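Local coordinates for protein proabylysin (Pyrococcus abyssi, PDB 4JIU) that is the zinc-bound zymogen of abylysin, a small soluble metallopeptidase of the minigluzincin group that probably hydrolyses peptide bonds once activated, at residues Lys90-Glu93 against Asp94-Thr98; Pro44-Leu47 against Asn48-Glu51. The protein carries 1 engineered substitution. All blocks are in the same frame, centred on the assembly; numbering follows the deposited sequence.

Contact 1: Lys90-Glu93 against Asp94-Thr98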
loop_
_atom_site.group_PDB
_atom_site.type_symbol
_atom_site.label_atom_id
_atom_site.label_comp_id
_atom_site.label_asym_id
_atom_site.label_seq_id
_atom_site.Cartn_x
_atom_site.Cartn_y
_atom_site.Cartn_z
ATOM N N LYS A 90 4.643 11.422 -0.007
ATOM C CA LYS A 90 4.191 12.139 -1.195
ATOM C C LYS A 90 5.243 12.059 -2.279
ATOM O O LYS A 90 4.869 12.011 -3.445
ATOM C CB LYS A 90 3.827 13.572 -0.817
ATOM C CG LYS A 90 2.447 13.689 -0.152
ATOM C CD LYS A 90 1.293 13.385 -1.126
ATOM C CE LYS A 90 0.067 12.834 -0.405
ATOM N NZ LYS A 90 -0.963 12.277 -1.327
ATOM N N GLU A 91 6.517 12.060 -1.966
ATOM C CA GLU A 91 7.595 11.912 -2.947
ATOM C C GLU A 91 7.467 10.549 -3.666
ATOM O O GLU A 91 7.559 10.432 -4.896
ATOM C CB GLU A 91 8.960 12.039 -2.326
ATOM C CG GLU A 91 10.142 11.809 -3.227
ATOM C CD GLU A 91 10.162 12.617 -4.503
ATOM O OE1 GLU A 91 9.686 13.780 -4.445
ATOM O OE2 GLU A 91 10.669 12.042 -5.511
ATOM N N ILE A 92 7.255 9.488 -2.905
ATOM C CA ILE A 92 7.133 8.161 -3.518
ATOM C C ILE A 92 5.844 8.092 -4.317
ATOM O O ILE A 92 5.810 7.513 -5.409
ATOM C CB ILE A 92 7.281 7.076 -2.457
ATOM C CG1 ILE A 92 8.646 7.118 -1.783
ATOM C CG2 ILE A 92 6.986 5.711 -3.060
ATOM C CD1 ILE A 92 9.889 7.127 -2.657
ATOM N N GLU A 93 4.728 8.593 -3.814
ATOM C CA GLU A 93 3.527 8.664 -4.614
ATOM C C GLU A 93 3.743 9.373 -5.942
ATOM O O GLU A 93 3.248 8.920 -6.962
ATOM C CB GLU A 93 2.420 9.388 -3.855
ATOM C CG GLU A 93 1.793 8.563 -2.777
ATOM C CD GLU A 93 0.573 9.223 -2.168
ATOM O OE1 GLU A 93 0.158 8.703 -1.132
ATOM O OE2 GLU A 93 -0.018 10.220 -2.644
ATOM N N ASP A 94 4.485 10.432 -5.914
ATOM C CA ASP A 94 4.764 11.171 -7.147
ATOM C C ASP A 94 5.537 10.297 -8.113
ATOM O O ASP A 94 5.298 10.327 -9.325
ATOM C CB ASP A 94 5.532 12.453 -6.824
ATOM C CG ASP A 94 4.715 13.575 -6.220
ATOM O OD1 ASP A 94 3.462 13.473 -6.236
ATOM O OD2 ASP A 94 5.230 14.594 -5.696
ATOM N N ARG A 95 6.523 9.564 -7.608
ATOM C CA ARG A 95 7.294 8.655 -8.488
ATOM C C ARG A 95 6.398 7.624 -9.133
ATOM O O ARG A 95 6.528 7.278 -10.310
ATOM C CB ARG A 95 8.465 8.041 -7.701
ATOM C CG ARG A 95 9.478 9.075 -7.188
ATOM C CD ARG A 95 10.625 8.461 -6.418
ATOM N NE ARG A 95 11.461 9.466 -5.795
ATOM C CZ ARG A 95 12.546 9.216 -5.056
ATOM N NH1 ARG A 95 12.881 7.950 -4.830
ATOM N NH2 ARG A 95 13.259 10.191 -4.532
ATOM N N ILE A 96 5.527 7.010 -8.359
ATOM C CA ILE A 96 4.628 5.989 -8.858
ATOM C C ILE A 96 3.687 6.547 -9.891
ATOM O O ILE A 96 3.467 5.976 -10.963
ATOM C CB ILE A 96 3.835 5.354 -7.696
ATOM C CG1 ILE A 96 4.782 4.598 -6.782
ATOM C CG2 ILE A 96 2.723 4.494 -8.260
ATOM C CD1 ILE A 96 4.158 4.220 -5.463
ATOM N N MET A 97 3.137 7.728 -9.634
ATOM C CA MET A 97 2.273 8.385 -10.612
ATOM C C MET A 97 3.033 8.731 -11.885
ATOM O O MET A 97 2.469 8.542 -12.963
ATOM C CB MET A 97 1.673 9.662 -10.026
ATOM C CG MET A 97 0.995 10.464 -11.112
ATOM S SD MET A 97 -0.500 9.758 -11.766
ATOM C CE MET A 97 -0.744 10.654 -13.302
ATOM N N THR A 98 4.267 9.203 -11.779
ATOM C CA THR A 98 5.037 9.494 -12.989
ATOM C C THR A 98 5.160 8.243 -13.829
ATOM O O THR A 98 5.026 8.265 -15.042
ATOM C CB THR A 98 6.403 10.030 -12.581
ATOM O OG1 THR A 98 6.169 11.340 -12.022
ATOM C CG2 THR A 98 7.340 10.157 -13.764
#

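Contact 2: Pro44-Leu47 against Asn48-Glu51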
loop_
_atom_site.group_PDB
_atom_site.type_symbol
_atom_site.label_atom_id
_atom_site.label_comp_id
_atom_site.label_asym_id
_atom_site.label_seq_id
_atom_site.Cartn_x
_atom_site.Cartn_y
_atom_site.Cartn_z
ATOM N N PRO A 44 -1.062 -5.800 -11.978
ATOM C CA PRO A 44 0.220 -6.396 -12.283
ATOM C C PRO A 44 1.349 -5.402 -12.506
ATOM O O PRO A 44 2.531 -5.762 -12.276
ATOM C CB PRO A 44 -0.060 -7.183 -13.575
ATOM C CG PRO A 44 -1.519 -7.399 -13.613
ATOM C CD PRO A 44 -2.149 -6.311 -12.794
ATOM N N ALA A 45 1.046 -4.177 -12.917
ATOM C CA ALA A 45 2.131 -3.209 -13.086
ATOM C C ALA A 45 2.899 -2.927 -11.802
ATOM O O ALA A 45 4.084 -2.543 -11.830
ATOM C CB ALA A 45 1.509 -1.941 -13.635
ATOM N N VAL A 46 2.266 -3.079 -10.672
ATOM C CA VAL A 46 2.969 -2.846 -9.409
ATOM C C VAL A 46 4.193 -3.733 -9.293
ATOM O O VAL A 46 5.149 -3.343 -8.654
ATOM C CB VAL A 46 1.989 -3.084 -8.245
ATOM C CG1 VAL A 46 2.640 -3.052 -6.863
ATOM C CG2 VAL A 46 0.898 -2.036 -8.307
ATOM N N LEU A 47 4.164 -4.951 -9.840
ATOM C CA LEU A 47 5.210 -5.956 -9.592
ATOM C C LEU A 47 6.499 -5.599 -10.281
ATOM O O LEU A 47 7.546 -6.201 -10.028
ATOM C CB LEU A 47 4.732 -7.376 -9.978
ATOM C CG LEU A 47 3.533 -7.932 -9.201
ATOM C CD1 LEU A 47 3.162 -9.298 -9.765
ATOM C CD2 LEU A 47 3.761 -8.003 -7.692
ATOM N N ASN A 48 6.437 -4.569 -11.173
ATOM C CA ASN A 48 7.604 -4.068 -11.850
ATOM C C ASN A 48 8.117 -2.738 -11.298
ATOM O O ASN A 48 9.042 -2.107 -11.859
ATOM C CB ASN A 48 7.315 -3.865 -13.355
ATOM C CG ASN A 48 6.927 -5.132 -14.084
ATOM O OD1 ASN A 48 7.484 -6.209 -13.831
ATOM N ND2 ASN A 48 5.941 -5.008 -14.962
ATOM N N LEU A 49 7.562 -2.228 -10.223
ATOM C CA LEU A 49 8.065 -1.017 -9.557
ATOM C C LEU A 49 9.341 -1.276 -8.792
ATOM O O LEU A 49 9.690 -2.443 -8.525
ATOM C CB LEU A 49 6.993 -0.461 -8.630
ATOM C CG LEU A 49 5.753 0.160 -9.254
ATOM C CD1 LEU A 49 4.718 0.374 -8.164
ATOM C CD2 LEU A 49 6.136 1.404 -10.009
ATOM N N GLU A 50 10.080 -0.221 -8.418
ATOM C CA GLU A 50 11.212 -0.401 -7.521
ATOM C C GLU A 50 10.725 -0.883 -6.133
ATOM O O GLU A 50 9.593 -0.675 -5.771
ATOM C CB GLU A 50 12.010 0.872 -7.330
ATOM C CG GLU A 50 12.424 1.822 -8.425
ATOM C CD GLU A 50 13.654 1.328 -9.170
ATOM O OE1 GLU A 50 14.161 2.088 -10.011
ATOM O OE2 GLU A 50 14.016 0.175 -8.857
ATOM N N GLU A 51 11.625 -1.498 -5.359
ATOM C CA GLU A 51 11.203 -2.067 -4.078
ATOM C C GLU A 51 10.586 -1.030 -3.164
ATOM O O GLU A 51 9.613 -1.355 -2.502
ATOM C CB GLU A 51 12.344 -2.779 -3.312
ATOM C CG GLU A 51 12.689 -4.121 -3.816
ATOM C CD GLU A 51 13.745 -4.888 -3.049
ATOM O OE1 GLU A 51 14.717 -4.260 -2.573
ATOM O OE2 GLU A 51 13.548 -6.126 -2.964
#

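Contact 1: Lys90-Glu93 against Asp94-Thr98
On helix 88-100, the guanidinium group of Arg95 has Ile92 CD1 over one face and Glu91 OE2 at its edge, close to its plane. Glu91 and Arg95 form an i to i+4 salt bridge along this helix. Arg95 NE donates to Glu91 OE2 at 2.7 Å, using the anti lone pair of the oxygen, while a longer, weak bond comes from NH2 to the same atom. The carboxylate and guanidinium planes are 71° apart, and OE2 takes both donors. Glu91 reaches the arginine because CG sits anti to the backbone N (chi1 176°) and the chain then bends at chi2. A glutamine here would probably weaken the pairing, leaving the Arg95 charge without its carboxylate mate.

On the inward side, Ile92 CG2 meets Ile96 CD1 at 4.0 Å; both isoleucines also pack on helix 51-67, which carries the zinc ligands His60 and His64. The Glu93 side chain comes within about 6 Å of the zinc ion at its nearest atom. Its OE1 is hydrogen-bonded to Tyr56 OH, and Lys90 NZ forms a salt bridge with Glu93 OE2 at 2.6 Å, on its syn side but tilted out of the carboxylate plane, so both carboxylate oxygens are engaged. Beneath these side chains run the i to i+4 backbone bonds of the helix, in which Met97 N donates to Glu93 O at 2.9 Å.

Contact 2: Pro44-Leu47 against Asn48-Glu51
Leu49 turns its side chain back on Val46, with Leu49 CB 3.4 Å from Val46 O, and Asn48 sits just before it at the end of a 3-10 turn that leads from strand 39-42 toward helix 51-67. The turn is built from i to i+3 backbone bonds in succession. Leu47 N reaches Pro44 O; Asn48 N then donates to Ala45 O at 3.2 Å, and Leu49 N to Val46 O at 3.1 Å. In the last two the donor stands well above the carbonyl plane, 57° out of it at Ala45 and 60° at Val46, so neither bond lies on a lone pair.

Asn48 is engaged mainly through its backbone and CB. Its CG is anti to the carbonyl carbon (chi1 -61°), which turns the amide back along the preceding peptide, with Asn48 OD1 3.7 Å from Leu47 C. Asn48 CB meanwhile passes 3.8 Å from Ala45 O, so the root of the side chain borders the same carbonyl that accepts the Asn48 N-H. The residue is exposed to solvent.

Leu49, by contrast, is buried. It follows the turn with an extended backbone, and its side chain packs against Met54 and Ile57 of helix 51-67 and Lys99 and Leu100 of helix 88-100. Val46 also rests on Ile57, and Ala45 on Leu100, so apolar side chains of the turn meet both helices. Glu50 next provides the N-cap position of helix 51-67, where its backbone N is hydrogen-bonded to Glu53 OE1. Between the two buried residues of the turn, Leu49 CD1 comes to 4.2 Å from Val46 CG1 and to 3.9 Å from Val46 CA.

From the N terminus, helix 2-13 and the three-stranded sheet come first, and contact 2 lies in the loop after strand 39-42. Its 3-10 turn carries the chain into helix 51-67, which holds the HExxH histidines His60 and His64. His72 follows, then helix 74-80, and contact 1 lies on helix 88-100. As continuous runs, neither contact closes a long loop: contact 2 is a tight turn, contact 1 successive turns of one helix. They stand in series, without nesting or crossing, their centres about 13 Å apart. Both have neighbours in Ile30 and helix 51-67, and contact 2 also packs on helix 88-100 through Lys99 and Leu100, just beyond contact 1.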